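Local coordinates for CELL WALL surface anchor family protein (Streptococcus pneumoniae, PDB 2WW8) that serves as the adhesin of the pneumococcal pilus, probably attaching the bacterium to host cells through an integrin-like metal-binding domain, at residues 379-391 with 532-545. Sequence-based numbering, arbitrary orientation.
Sequences QKVIFHITDGVPT and YDVFTVGIGINGDP. With MG (magnesium ion), chain B.
Ile-382, Phe-535 and Asp-533, which bury most surface here, meet along two parallel strands whose axes come within 4.7 Å and diverge by 13°. Both backbone polar atoms of Ile-382 turn to strand 533-539: its N donates to Asp-533 O, and its O accepts from Phe-535 N at 2.8 Å with an N-H...O angle of 174°. Its CD1 reaches Tyr-532 CD2 at 3.9 Å, and Leu-370 of helix 359-373 packs against both side chains. On the other face, Phe-535 lies alongside Phe-383, rings 27° from parallel but slid apart, with Phe-535 CD2 over the ring's rim, 3.6 Å from Phe-383 CE1. Val-381 CG1 meets the Phe-535 ring edge at CE2, 3.8 Å away. These third and fourth strands of a five-stranded parallel sheet, with helices on both faces and a magnesium ion beyond the strand ends, fit the von Willebrand factor A fold of integrin inserted domains. Asp-387 OD1 binds this ion at 2.2 Å, with Ser-234, Ser-236 and three waters completing the site, while OD2 salt-bridges Arg-247. Gln-379, CG trans to its backbone N, brings NE2 to Asp-533 OD2 in a 2.8 Å hydrogen bond from above the carboxylate plane.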
# COMPACT_ATOMS: atom_id res chain seq x y z
N GLN A 379 14.07 10.42 34.08
CA GLN A 379 13.36 11.61 34.47
C GLN A 379 11.95 11.16 34.86
O GLN A 379 11.28 10.54 34.03
CB GLN A 379 13.23 12.53 33.27
CG GLN A 379 12.66 13.91 33.68
CD GLN A 379 12.91 15.01 32.61
OE1 GLN A 379 13.52 14.75 31.55
NE2 GLN A 379 12.41 16.24 32.87
N LYS A 380 11.51 11.46 36.07
CA LYS A 380 10.23 10.88 36.58
C LYS A 380 9.15 11.94 36.47
O LYS A 380 9.36 13.07 36.91
CB LYS A 380 10.38 10.38 38.03
CG LYS A 380 11.36 9.18 38.06
CD LYS A 380 12.38 9.25 39.17
CE LYS A 380 13.39 8.12 39.18
NZ LYS A 380 14.75 8.34 38.56
N VAL A 381 8.03 11.61 35.82
CA VAL A 381 7.02 12.59 35.44
C VAL A 381 5.64 12.09 35.85
O VAL A 381 5.37 10.91 35.71
CB VAL A 381 7.07 12.84 33.90
CG1 VAL A 381 6.08 13.97 33.41
CG2 VAL A 381 8.55 13.18 33.46
N ILE A 382 4.79 12.99 36.33
CA ILE A 382 3.35 12.75 36.46
C ILE A 382 2.62 13.78 35.61
O ILE A 382 2.93 15.01 35.71
CB ILE A 382 2.93 12.87 37.96
CG1 ILE A 382 3.72 11.84 38.80
CG2 ILE A 382 1.41 12.86 38.17
CD1 ILE A 382 3.70 12.20 40.31
N PHE A 383 1.73 13.27 34.75
CA PHE A 383 0.69 14.08 34.10
C PHE A 383 -0.67 13.79 34.82
O PHE A 383 -1.15 12.67 34.83
CB PHE A 383 0.58 13.71 32.60
CG PHE A 383 1.71 14.21 31.76
CD1 PHE A 383 1.67 15.48 31.22
CD2 PHE A 383 2.81 13.37 31.49
CE1 PHE A 383 2.74 15.92 30.41
CE2 PHE A 383 3.85 13.80 30.70
CZ PHE A 383 3.83 15.07 30.15
N HIS A 384 -1.26 14.79 35.42
CA HIS A 384 -2.49 14.59 36.15
C HIS A 384 -3.59 15.40 35.43
O HIS A 384 -3.52 16.65 35.29
CB HIS A 384 -2.28 15.21 37.50
CG HIS A 384 -3.45 15.04 38.42
ND1 HIS A 384 -3.47 15.57 39.69
CD2 HIS A 384 -4.59 14.32 38.31
CE1 HIS A 384 -4.61 15.26 40.29
NE2 HIS A 384 -5.31 14.50 39.46
N ILE A 385 -4.62 14.68 35.01
CA ILE A 385 -5.74 15.31 34.34
C ILE A 385 -6.91 15.23 35.34
O ILE A 385 -7.32 14.13 35.78
CB ILE A 385 -6.11 14.57 33.04
CG1 ILE A 385 -4.98 14.71 32.03
CG2 ILE A 385 -7.48 15.05 32.45
CD1 ILE A 385 -4.91 13.49 31.07
N THR A 386 -7.47 16.38 35.68
CA THR A 386 -8.59 16.32 36.61
C THR A 386 -9.66 17.37 36.28
O THR A 386 -9.32 18.40 35.65
CB THR A 386 -8.06 16.48 38.06
OG1 THR A 386 -9.14 16.67 38.97
CG2 THR A 386 -7.07 17.61 38.18
N ASP A 387 -10.90 17.15 36.73
CA ASP A 387 -11.92 18.22 36.54
C ASP A 387 -12.47 18.68 37.89
O ASP A 387 -13.56 19.24 37.96
CB ASP A 387 -13.03 17.81 35.58
CG ASP A 387 -14.05 16.92 36.26
OD1 ASP A 387 -13.77 16.32 37.32
OD2 ASP A 387 -15.13 16.72 35.69
N GLY A 388 -11.76 18.46 38.98
CA GLY A 388 -12.28 18.97 40.25
C GLY A 388 -11.36 18.90 41.45
O GLY A 388 -10.43 18.10 41.52
N VAL A 389 -11.60 19.80 42.38
CA VAL A 389 -10.92 19.82 43.66
C VAL A 389 -11.30 18.62 44.52
O VAL A 389 -12.37 18.05 44.32
CB VAL A 389 -11.17 21.17 44.37
CG1 VAL A 389 -10.72 22.38 43.49
CG2 VAL A 389 -12.64 21.34 44.78
N PRO A 390 -10.44 18.26 45.48
CA PRO A 390 -10.68 17.05 46.27
C PRO A 390 -11.93 17.20 47.15
O PRO A 390 -12.24 18.28 47.65
CB PRO A 390 -9.42 16.90 47.16
CG PRO A 390 -8.71 18.28 47.18
CD PRO A 390 -9.14 18.92 45.82
N THR A 391 -12.63 16.09 47.38
CA THR A 391 -13.81 16.08 48.19
C THR A 391 -13.72 14.88 49.15
O THR A 391 -14.71 14.57 49.83
CB THR A 391 -15.11 16.00 47.35
OG1 THR A 391 -15.04 14.87 46.48
CG2 THR A 391 -15.41 17.30 46.50
N TYR A 532 10.26 15.09 41.05
CA TYR A 532 9.41 14.76 39.90
C TYR A 532 9.02 15.99 39.11
O TYR A 532 8.87 17.08 39.70
CB TYR A 532 8.15 14.04 40.30
CG TYR A 532 8.22 12.79 41.15
CD1 TYR A 532 9.31 11.91 41.08
CD2 TYR A 532 7.18 12.51 42.05
CE1 TYR A 532 9.36 10.74 41.90
CE2 TYR A 532 7.22 11.41 42.84
CZ TYR A 532 8.28 10.50 42.73
OH TYR A 532 8.30 9.37 43.53
N ASP A 533 8.88 15.85 37.79
CA ASP A 533 8.07 16.83 37.05
C ASP A 533 6.59 16.43 37.24
O ASP A 533 6.13 15.36 36.87
CB ASP A 533 8.41 16.88 35.56
CG ASP A 533 9.85 17.30 35.32
OD1 ASP A 533 10.07 18.53 35.34
OD2 ASP A 533 10.74 16.43 35.14
N VAL A 534 5.78 17.35 37.73
CA VAL A 534 4.34 17.06 37.94
C VAL A 534 3.59 18.19 37.23
O VAL A 534 3.73 19.36 37.64
CB VAL A 534 3.98 17.10 39.45
CG1 VAL A 534 2.51 16.70 39.63
CG2 VAL A 534 4.91 16.12 40.23
N PHE A 535 2.82 17.79 36.23
CA PHE A 535 1.98 18.66 35.39
C PHE A 535 0.49 18.36 35.66
O PHE A 535 0.12 17.19 35.75
CB PHE A 535 2.23 18.30 33.92
CG PHE A 535 3.65 18.52 33.50
CD1 PHE A 535 4.16 19.82 33.41
CD2 PHE A 535 4.47 17.44 33.18
CE1 PHE A 535 5.49 20.07 32.99
CE2 PHE A 535 5.83 17.70 32.74
CZ PHE A 535 6.34 19.00 32.69
N THR A 536 -0.34 19.38 35.81
CA THR A 536 -1.75 19.24 36.11
C THR A 536 -2.51 20.00 35.03
O THR A 536 -2.31 21.22 34.78
CB THR A 536 -2.07 19.80 37.51
OG1 THR A 536 -1.18 19.17 38.45
CG2 THR A 536 -3.52 19.47 37.95
N VAL A 537 -3.36 19.26 34.34
CA VAL A 537 -4.29 19.87 33.37
C VAL A 537 -5.68 19.75 34.00
O VAL A 537 -6.17 18.61 34.16
CB VAL A 537 -4.19 19.16 32.00
CG1 VAL A 537 -5.23 19.63 30.99
CG2 VAL A 537 -2.79 19.41 31.36
N GLY A 538 -6.23 20.89 34.44
CA GLY A 538 -7.61 20.97 34.93
C GLY A 538 -8.62 21.16 33.80
O GLY A 538 -8.35 21.78 32.75
N ILE A 539 -9.79 20.57 34.00
CA ILE A 539 -10.87 20.70 33.01
C ILE A 539 -12.02 21.49 33.66
O ILE A 539 -12.81 20.93 34.42
CB ILE A 539 -11.37 19.35 32.53
CG1 ILE A 539 -10.25 18.58 31.81
CG2 ILE A 539 -12.50 19.57 31.52
CD1 ILE A 539 -10.50 17.08 31.92
N GLY A 540 -12.15 22.77 33.31
CA GLY A 540 -13.30 23.55 33.75
C GLY A 540 -13.29 23.70 35.27
O GLY A 540 -14.35 23.85 35.87
N ILE A 541 -12.12 23.73 35.91
CA ILE A 541 -12.09 23.79 37.38
C ILE A 541 -12.55 25.13 37.92
O ILE A 541 -12.00 26.16 37.47
CB ILE A 541 -10.68 23.54 37.96
CG1 ILE A 541 -10.15 22.28 37.30
CG2 ILE A 541 -10.66 23.47 39.54
CD1 ILE A 541 -10.28 21.03 38.00
N ASN A 542 -13.54 25.14 38.82
CA ASN A 542 -14.02 26.42 39.34
C ASN A 542 -14.27 26.32 40.85
O ASN A 542 -14.73 27.25 41.49
CB ASN A 542 -15.30 26.88 38.60
CG ASN A 542 -16.45 25.84 38.70
OD1 ASN A 542 -16.40 24.88 39.48
ND2 ASN A 542 -17.49 26.04 37.88
N GLY A 543 -13.95 25.18 41.43
CA GLY A 543 -14.05 25.04 42.87
C GLY A 543 -15.30 24.32 43.38
O GLY A 543 -15.35 23.98 44.57
N ASP A 544 -16.26 24.03 42.50
CA ASP A 544 -17.45 23.27 42.85
C ASP A 544 -17.00 21.88 43.19
O ASP A 544 -16.13 21.31 42.53
CB ASP A 544 -18.40 23.18 41.65
CG ASP A 544 -19.20 24.46 41.43
OD1 ASP A 544 -19.20 25.36 42.33
OD2 ASP A 544 -19.83 24.59 40.35
N PRO A 545 -17.56 21.29 44.24
CA PRO A 545 -18.45 21.91 45.20
C PRO A 545 -17.70 22.42 46.45
O PRO A 545 -16.84 21.69 46.98
CB PRO A 545 -19.36 20.73 45.60
CG PRO A 545 -18.41 19.53 45.51
CD PRO A 545 -17.42 19.83 44.44
MG MG B . -14.97 15.67 39.03
O HOH W 1 -1.19 17.12 40.18
O HOH W 2 -14.97 22.13 38.81
O HOH W 3 -14.75 21.19 36.48
O HOH W 4 -15.45 17.70 39.23
O HOH W 5 -13.76 22.07 41.26
O HOH W 6 -14.62 18.78 42.83
O HOH W 7 -16.32 15.35 40.51
O HOH W 8 -13.20 15.60 40.14